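Local structure of orotidine 5'-phosphate decarboxylase (Pyrococcus horikoshii, 2CZ5) at residues Ile2-Asp7 with Asp23-Ile28; Lys29-Leu34 with Asp57-Asp62. The protein probably catalyses the decarboxylation of orotidine 5'-monophosphate to uridine 5'-monophosphate, the last step of de novo UMP synthesis, as a homodimer. One frame throughout, in Å; residues are numbered along the deposited sequence.

Contact 1 of 2, residues Ile2-Asp7 with Asp23-Ile28; sequences IVLALD and DYISMI
Ile2 and Ile25 meet across the two segments, where the carbonyl of Ile2 accepts two amides, one of them weakly. Ile2 O takes the N-H of Ser26 N at 2.8 Å, nearly straight (170° at the hydrogen), and a weak, longer bond from Met27 N. One acceptor thus grips two successive amides, those of Ser26 and Met27. Two residues on, Leu4 N gives its hydrogen to Met27 O at 3.0 Å, so Val3 pairs with Met27 and Leu4 with Ile28. A water links the two backbones ahead of these bonds, accepting from Ile2 N and donating to Tyr24 O. Followed outward, Ile25 starts with CB 3.6 Å from Ile2 O. Ile25 CG2 then meets CG2 of Ile2 at 4.0 Å, the two side chains crossing at about a right angle. The other branch, CG1, stands between the backbone N and the carbonyl carbon (chi1 68°), and this carries Ile25 CD1 along the strand to CB of Leu4, 4.0 Å away. Farther up, Leu6 and Ile28 lie side by side, CD1 of Leu6 touching CG2 of Ile28. On the Val3 and Met27 face, Val3 CG2 packs on Met27 CB and both residues also reach Tyr181 and Ile55. The Leu4 and Ile28 face turns to helix 11-21, where Leu4 rests on Val21 and Ile28 on Ala18; this is the beta-alpha-beta unit of strand 2-5, helix 11-21 and strand 27-31, with strand 181-184 bonded along the other edge of strand 2-5.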
ATOM      1  N   ILE A   2      16.438  -3.004  18.255  1.00 18.82           N
ATOM      2  CA  ILE A   2      16.457  -2.999  16.790  1.00 17.60           C
ATOM      3  C   ILE A   2      15.311  -3.762  16.107  1.00 15.95           C
ATOM      4  O   ILE A   2      14.956  -4.865  16.524  1.00 17.93           O
ATOM      5  CB  ILE A   2      17.770  -3.641  16.278  1.00 19.04           C
ATOM      6  CG1 ILE A   2      18.963  -2.767  16.647  1.00 21.44           C
ATOM      7  CG2 ILE A   2      17.677  -3.887  14.782  1.00 13.69           C
ATOM      8  CD1 ILE A   2      20.320  -3.465  16.465  1.00 23.71           C
ATOM      9  N   VAL A   3      14.737  -3.175  15.059  1.00 15.45           N
ATOM     10  CA  VAL A   3      13.686  -3.838  14.286  1.00 13.59           C
ATOM     11  C   VAL A   3      14.302  -4.147  12.905  1.00 12.49           C
ATOM     12  O   VAL A   3      14.719  -3.238  12.203  1.00 17.34           O
ATOM     13  CB  VAL A   3      12.470  -2.927  14.099  1.00 13.25           C
ATOM     14  CG1 VAL A   3      11.491  -3.558  13.098  1.00 12.99           C
ATOM     15  CG2 VAL A   3      11.765  -2.735  15.457  1.00 13.12           C
ATOM     16  N   LEU A   4      14.371  -5.423  12.538  1.00 12.48           N
ATOM     17  CA  LEU A   4      14.965  -5.831  11.242  1.00 13.75           C
ATOM     18  C   LEU A   4      13.985  -5.690  10.076  1.00 14.93           C
ATOM     19  O   LEU A   4      12.962  -6.379  10.025  1.00 17.28           O
ATOM     20  CB  LEU A   4      15.451  -7.282  11.317  1.00 14.17           C
ATOM     21  CG  LEU A   4      15.999  -7.902  10.012  1.00 17.73           C
ATOM     22  CD1 LEU A   4      17.247  -7.155   9.587  1.00 15.79           C
ATOM     23  CD2 LEU A   4      16.313  -9.388  10.218  1.00 18.17           C
ATOM     24  N   ALA A   5      14.276  -4.777   9.153  1.00 15.35           N
ATOM     25  CA  ALA A   5      13.403  -4.594   7.999  1.00 14.19           C
ATOM     26  C   ALA A   5      13.922  -5.624   6.997  1.00 15.64           C
ATOM     27  O   ALA A   5      14.890  -5.363   6.291  1.00 14.58           O
ATOM     28  CB  ALA A   5      13.543  -3.187   7.447  1.00 12.49           C
ATOM     29  N   LEU A   6      13.286  -6.794   6.969  1.00 17.02           N
ATOM     30  CA  LEU A   6      13.707  -7.889   6.086  1.00 17.28           C
ATOM     31  C   LEU A   6      13.161  -7.771   4.685  1.00 14.63           C
ATOM     32  O   LEU A   6      12.304  -8.564   4.271  1.00 17.75           O
ATOM     33  CB  LEU A   6      13.265  -9.233   6.657  1.00 20.17           C
ATOM     34  CG  LEU A   6      14.331 -10.189   7.181  1.00 27.50           C
ATOM     35  CD1 LEU A   6      13.644 -11.514   7.446  1.00 22.28           C
ATOM     36  CD2 LEU A   6      15.493 -10.355   6.186  1.00 15.72           C
ATOM     37  N   ASP A   7      13.663  -6.808   3.940  1.00 16.44           N
ATOM     38  CA  ASP A   7      13.144  -6.602   2.611  1.00 18.56           C
ATOM     39  C   ASP A   7      13.889  -7.341   1.519  1.00 17.22           C
ATOM     40  O   ASP A   7      14.647  -6.741   0.755  1.00 16.61           O
ATOM     41  CB  ASP A   7      13.073  -5.104   2.313  1.00 14.74           C
ATOM     42  CG  ASP A   7      12.223  -4.354   3.344  1.00 17.23           C
ATOM     43  OD1 ASP A   7      11.176  -4.906   3.772  1.00 15.26           O
ATOM     44  OD2 ASP A   7      12.601  -3.227   3.708  1.00 15.28           O
ATOM     45  N   ASP A  23      19.589 -12.893  18.031  1.00 19.12           N
ATOM     46  CA  ASP A  23      20.116 -12.485  19.340  1.00 23.80           C
ATOM     47  C   ASP A  23      20.275 -10.978  19.496  1.00 23.34           C
ATOM     48  O   ASP A  23      20.310 -10.455  20.618  1.00 22.53           O
ATOM     49  CB  ASP A  23      21.491 -13.118  19.568  1.00 27.01           C
ATOM     50  CG  ASP A  23      21.430 -14.621  19.711  1.00 28.14           C
ATOM     51  OD1 ASP A  23      22.456 -15.269  19.436  1.00 29.01           O
ATOM     52  OD2 ASP A  23      20.370 -15.151  20.105  1.00 28.15           O
ATOM     53  N   TYR A  24      20.364 -10.272  18.372  1.00 19.23           N
ATOM     54  CA  TYR A  24      20.583  -8.838  18.422  1.00 18.97           C
ATOM     55  C   TYR A  24      19.422  -7.934  18.021  1.00 16.94           C
ATOM     56  O   TYR A  24      19.594  -6.717  17.913  1.00 15.76           O
ATOM     57  CB  TYR A  24      21.829  -8.518  17.586  1.00 16.72           C
ATOM     58  CG  TYR A  24      23.057  -9.253  18.085  1.00 20.00           C
ATOM     59  CD1 TYR A  24      23.534  -9.042  19.376  1.00 18.83           C
ATOM     60  CD2 TYR A  24      23.709 -10.200  17.288  1.00 17.03           C
ATOM     61  CE1 TYR A  24      24.629  -9.761  19.873  1.00 20.20           C
ATOM     62  CE2 TYR A  24      24.804 -10.927  17.775  1.00 18.95           C
ATOM     63  CZ  TYR A  24      25.257 -10.708  19.065  1.00 26.74           C
ATOM     64  OH  TYR A  24      26.315 -11.451  19.559  1.00 24.74           O
ATOM     65  N   ILE A  25      18.244  -8.513  17.816  1.00 16.95           N
ATOM     66  CA  ILE A  25      17.093  -7.719  17.416  1.00 17.84           C
ATOM     67  C   ILE A  25      15.893  -7.943  18.315  1.00 19.72           C
ATOM     68  O   ILE A  25      15.833  -8.918  19.057  1.00 22.12           O
ATOM     69  CB  ILE A  25      16.675  -8.023  15.965  1.00 17.25           C
ATOM     70  CG1 ILE A  25      16.115  -9.444  15.857  1.00 18.22           C
ATOM     71  CG2 ILE A  25      17.858  -7.826  15.051  1.00 16.64           C
ATOM     72  CD1 ILE A  25      15.475  -9.756  14.511  1.00 18.59           C
ATOM     73  N   SER A  26      14.941  -7.024  18.246  1.00 19.26           N
ATOM     74  CA  SER A  26      13.740  -7.127  19.055  1.00 22.68           C
ATOM     75  C   SER A  26      12.531  -7.609  18.255  1.00 20.32           C
ATOM     76  O   SER A  26      11.713  -8.374  18.766  1.00 20.58           O
ATOM     77  CB  SER A  26      13.429  -5.778  19.703  1.00 23.05           C
ATOM     78  OG  SER A  26      14.379  -5.481  20.707  1.00 32.21           O
ATOM     79  N   MET A  27      12.418  -7.163  17.005  1.00 19.54           N
ATOM     80  CA  MET A  27      11.295  -7.565  16.164  1.00 17.12           C
ATOM     81  C   MET A  27      11.766  -7.671  14.732  1.00 15.60           C
ATOM     82  O   MET A  27      12.820  -7.151  14.392  1.00 14.12           O
ATOM     83  CB  MET A  27      10.182  -6.517  16.204  1.00 16.40           C
ATOM     84  CG  MET A  27       9.624  -6.195  17.589  1.00 16.63           C
ATOM     85  SD  MET A  27       8.122  -5.229  17.385  1.00 19.33           S
ATOM     86  CE  MET A  27       7.837  -4.681  19.133  1.00 17.70           C
ATOM     87  N   ILE A  28      10.963  -8.328  13.903  1.00 14.25           N
ATOM     88  CA  ILE A  28      11.267  -8.457  12.476  1.00 13.49           C
ATOM     89  C   ILE A  28      10.117  -7.764  11.750  1.00 15.54           C
ATOM     90  O   ILE A  28       8.952  -8.002  12.067  1.00 16.57           O
ATOM     91  CB  ILE A  28      11.312  -9.918  12.030  1.00 15.25           C
ATOM     92  CG1 ILE A  28      12.472 -10.645  12.717  1.00 17.08           C
ATOM     93  CG2 ILE A  28      11.456  -9.982  10.500  1.00 15.59           C
ATOM     94  CD1 ILE A  28      12.383 -12.160  12.598  1.00 17.72           C
TER
HETATM   95  O   HOH W   1      18.364  -4.999  19.373  1.00 22.30           O

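Contact 2 of 2, residues Lys29-Leu34 with Asp57-Asp62; sequences KVNWPL and DLKLAD
The indole of Trp32 lies with one face against Leu58, whose CD2 sits 3.5 Å from the centroid of the six-membered ring and 11° off its normal, a CH-pi contact. At the edge, near the ring plane, CD2 of Leu60 approaches CZ2; the ring also stacks with Trp32 of the second subunit. Trp32 NE1 donates to Leu58 O at 2.9 Å, a bent bond whose acceptor is tilted out of the ring plane. With an alanine here, Leu58 O would probably lose its indole donor and a gap would open over Leu58 CD2 and at the dimer interface. The flat amide of Asn31 and the carboxylate of Asp57 are turned 30° apart, and Asn31 OD1 accepts the N-H of Trp32 N at 2.6 Å in the amide plane, while ND2 bonds to Asp62 of the second subunit. Between the strands, Asp57 N donates to Val30 O at 2.7 Å. Lys29, bent at chi3 (69°) and chi4, lays CG and CD against Asp57 CB and brings Lys29 NZ to the anti lone pair of Asp57 OD2 at 2.8 Å. Lys59 NZ reaches Asp57 OD1 at 2.8 Å on the syn side, out of the carboxylate plane, with a weak bond to OD2. Lys59 NZ also forms a salt bridge with Asp62 of the second subunit, and Lys29 NZ hydrogen-bonds a citrate that probably came from the crystallisation liquor. This Lys-Asp-Lys-Asp charge network, completed across the dimer, is the catalytic array of orotidine 5'-monophosphate decarboxylases, set at the C-terminal ends of the barrel strands; Lys29 and Asp57 belong to the substrate site and Lys59 is the proton donor.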
ATOM      1  N   LYS A  29      10.443  -6.888  10.804  1.00 13.58           N
ATOM      2  CA  LYS A  29       9.425  -6.168  10.047  1.00 12.17           C
ATOM      3  C   LYS A  29       9.380  -6.721   8.623  1.00 17.36           C
ATOM      4  O   LYS A  29      10.384  -6.701   7.905  1.00 14.61           O
ATOM      5  CB  LYS A  29       9.750  -4.677  10.027  1.00 10.92           C
ATOM      6  CG  LYS A  29       8.692  -3.801   9.366  1.00 12.43           C
ATOM      7  CD  LYS A  29       8.990  -2.296   9.567  1.00 14.21           C
ATOM      8  CE  LYS A  29      10.224  -1.807   8.796  1.00 15.23           C
ATOM      9  NZ  LYS A  29      10.047  -1.879   7.305  1.00 11.46           N
ATOM     10  N   VAL A  30       8.206  -7.211   8.240  1.00 14.82           N
ATOM     11  CA  VAL A  30       7.979  -7.799   6.926  1.00 20.72           C
ATOM     12  C   VAL A  30       7.163  -6.804   6.099  1.00 21.68           C
ATOM     13  O   VAL A  30       6.186  -6.220   6.592  1.00 19.52           O
ATOM     14  CB  VAL A  30       7.195  -9.149   7.056  1.00 20.07           C
ATOM     15  CG1 VAL A  30       6.943  -9.750   5.678  1.00 18.71           C
ATOM     16  CG2 VAL A  30       7.984 -10.131   7.926  1.00 24.32           C
ATOM     17  N   ASN A  31       7.568  -6.608   4.847  1.00 17.16           N
ATOM     18  CA  ASN A  31       6.877  -5.677   3.966  1.00 18.00           C
ATOM     19  C   ASN A  31       6.378  -6.500   2.762  1.00 16.78           C
ATOM     20  O   ASN A  31       6.552  -7.721   2.717  1.00 10.63           O
ATOM     21  CB  ASN A  31       7.855  -4.570   3.526  1.00 16.40           C
ATOM     22  CG  ASN A  31       7.152  -3.284   3.077  1.00 16.47           C
ATOM     23  OD1 ASN A  31       6.184  -3.318   2.319  1.00 16.23           O
ATOM     24  ND2 ASN A  31       7.668  -2.140   3.526  1.00 16.73           N
ATOM     25  N   TRP A  32       5.752  -5.841   1.800  1.00 15.24           N
ATOM     26  CA  TRP A  32       5.206  -6.549   0.651  1.00 16.66           C
ATOM     27  C   TRP A  32       6.234  -7.345  -0.175  1.00 15.61           C
ATOM     28  O   TRP A  32       5.889  -8.367  -0.757  1.00 12.86           O
ATOM     29  CB  TRP A  32       4.422  -5.573  -0.248  1.00 14.10           C
ATOM     30  CG  TRP A  32       3.189  -4.952   0.417  1.00 16.38           C
ATOM     31  CD1 TRP A  32       2.996  -3.630   0.694  1.00 17.09           C
ATOM     32  CD2 TRP A  32       1.981  -5.624   0.814  1.00 16.61           C
ATOM     33  NE1 TRP A  32       1.743  -3.433   1.233  1.00 16.20           N
ATOM     34  CE2 TRP A  32       1.101  -4.640   1.319  1.00 15.70           C
ATOM     35  CE3 TRP A  32       1.558  -6.964   0.793  1.00 16.29           C
ATOM     36  CZ2 TRP A  32      -0.177  -4.949   1.800  1.00 15.27           C
ATOM     37  CZ3 TRP A  32       0.280  -7.274   1.272  1.00 17.62           C
ATOM     38  CH2 TRP A  32      -0.570  -6.265   1.770  1.00 15.15           C
ATOM     39  N   PRO A  33       7.505  -6.903  -0.228  1.00 16.72           N
ATOM     40  CA  PRO A  33       8.456  -7.699  -1.026  1.00 18.82           C
ATOM     41  C   PRO A  33       8.557  -9.153  -0.573  1.00 17.97           C
ATOM     42  O   PRO A  33       8.507 -10.077  -1.384  1.00 16.73           O
ATOM     43  CB  PRO A  33       9.777  -6.965  -0.819  1.00 18.51           C
ATOM     44  CG  PRO A  33       9.344  -5.556  -0.719  1.00 16.90           C
ATOM     45  CD  PRO A  33       8.138  -5.651   0.213  1.00 12.40           C
ATOM     46  N   LEU A  34       8.690  -9.356   0.730  1.00 15.90           N
ATOM     47  CA  LEU A  34       8.820 -10.708   1.252  1.00 14.76           C
ATOM     48  C   LEU A  34       7.507 -11.475   1.229  1.00 14.97           C
ATOM     49  O   LEU A  34       7.503 -12.695   1.018  1.00 17.23           O
ATOM     50  CB  LEU A  34       9.395 -10.676   2.670  1.00 16.58           C
ATOM     51  CG  LEU A  34       9.661 -12.016   3.368  1.00 15.32           C
ATOM     52  CD1 LEU A  34      10.672 -12.880   2.565  1.00 19.67           C
ATOM     53  CD2 LEU A  34      10.199 -11.721   4.760  1.00 18.71           C
ATOM     54  N   ASP A  57       4.759  -4.298   7.799  1.00 10.62           N
ATOM     55  CA  ASP A  57       4.846  -2.938   7.255  1.00 11.87           C
ATOM     56  C   ASP A  57       4.167  -2.926   5.880  1.00 14.40           C
ATOM     57  O   ASP A  57       4.788  -3.113   4.816  1.00 13.94           O
ATOM     58  CB  ASP A  57       6.305  -2.503   7.158  1.00 13.84           C
ATOM     59  CG  ASP A  57       6.458  -1.018   6.822  1.00 14.42           C
ATOM     60  OD1 ASP A  57       5.465  -0.344   6.442  1.00 15.67           O
ATOM     61  OD2 ASP A  57       7.593  -0.525   6.935  1.00 16.31           O
ATOM     62  N   LEU A  58       2.864  -2.701   5.922  1.00 13.64           N
ATOM     63  CA  LEU A  58       2.051  -2.708   4.735  1.00 14.58           C
ATOM     64  C   LEU A  58       1.672  -1.337   4.197  1.00 16.57           C
ATOM     65  O   LEU A  58       1.104  -1.254   3.108  1.00 14.57           O
ATOM     66  CB  LEU A  58       0.790  -3.526   5.016  1.00 11.95           C
ATOM     67  CG  LEU A  58       1.043  -4.922   5.605  1.00 14.62           C
ATOM     68  CD1 LEU A  58      -0.292  -5.592   5.868  1.00 13.41           C
ATOM     69  CD2 LEU A  58       1.898  -5.770   4.620  1.00 19.56           C
ATOM     70  N   LYS A  59       1.993  -0.274   4.952  1.00 12.88           N
ATOM     71  CA  LYS A  59       1.654   1.097   4.559  1.00 11.80           C
ATOM     72  C   LYS A  59       0.192   1.100   4.111  1.00 13.60           C
ATOM     73  O   LYS A  59      -0.134   1.646   3.048  1.00 11.89           O
ATOM     74  CB  LYS A  59       2.533   1.576   3.392  1.00 15.64           C
ATOM     75  CG  LYS A  59       4.042   1.622   3.648  1.00 17.73           C
ATOM     76  CD  LYS A  59       4.402   2.586   4.776  1.00 17.11           C
ATOM     77  CE  LYS A  59       5.903   2.904   4.810  1.00 17.30           C
ATOM     78  NZ  LYS A  59       6.741   1.689   4.945  1.00 14.55           N
ATOM     79  N   LEU A  60      -0.693   0.497   4.907  1.00 12.66           N
ATOM     80  CA  LEU A  60      -2.108   0.421   4.498  1.00 13.77           C
ATOM     81  C   LEU A  60      -2.664   1.813   4.227  1.00 17.45           C
ATOM     82  O   LEU A  60      -2.545   2.741   5.050  1.00 12.38           O
ATOM     83  CB  LEU A  60      -2.954  -0.342   5.536  1.00 15.15           C
ATOM     84  CG  LEU A  60      -2.607  -1.828   5.746  1.00 12.98           C
ATOM     85  CD1 LEU A  60      -3.702  -2.483   6.564  1.00 16.97           C
ATOM     86  CD2 LEU A  60      -2.470  -2.565   4.396  1.00 13.43           C
ATOM     87  N   ALA A  61      -3.274   1.946   3.053  1.00 14.71           N
ATOM     88  CA  ALA A  61      -3.797   3.226   2.596  1.00 16.23           C
ATOM     89  C   ALA A  61      -5.025   3.061   1.698  1.00 16.13           C
ATOM     90  O   ALA A  61      -5.116   3.683   0.637  1.00 12.24           O
ATOM     91  CB  ALA A  61      -2.690   3.973   1.839  1.00 13.88           C
ATOM     92  N   ASP A  62      -5.959   2.214   2.127  1.00 16.12           N
ATOM     93  CA  ASP A  62      -7.173   1.972   1.364  1.00 12.52           C
ATOM     94  C   ASP A  62      -8.393   2.368   2.160  1.00 13.44           C
ATOM     95  O   ASP A  62      -8.280   2.901   3.286  1.00 13.08           O
ATOM     96  CB  ASP A  62      -7.270   0.487   0.980  1.00 12.89           C
ATOM     97  CG  ASP A  62      -7.798   0.287  -0.437  1.00 17.78           C
ATOM     98  OD1 ASP A  62      -8.950   0.699  -0.721  1.00 15.26           O
ATOM     99  OD2 ASP A  62      -7.046  -0.279  -1.262  1.00 13.91           O
TER

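Overall arrangement
Contact 1 and contact 2 follow one another along the chain, their centres about 15 Å apart, and share strand 27-31, which lies between strands 2-5 and 53-60, contact 1 using its first residues and contact 2 its last. All three are adjacent strands of the closed eight-stranded parallel barrel of the TIM type. The contacts touch, with probable hydrogen bonds from Lys29 N to Leu4 O and from Leu6 N to Lys29 O, and Asp7 OD1 packs against Asn31 CB. Strand pairing in contact 1 therefore leads up to Asp7 and Lys29 of the substrate site, while contact 2 holds the charged residues, so three adjacent barrel strands carry residues of the substrate site, and the second of the two contacts also reaches the other subunit.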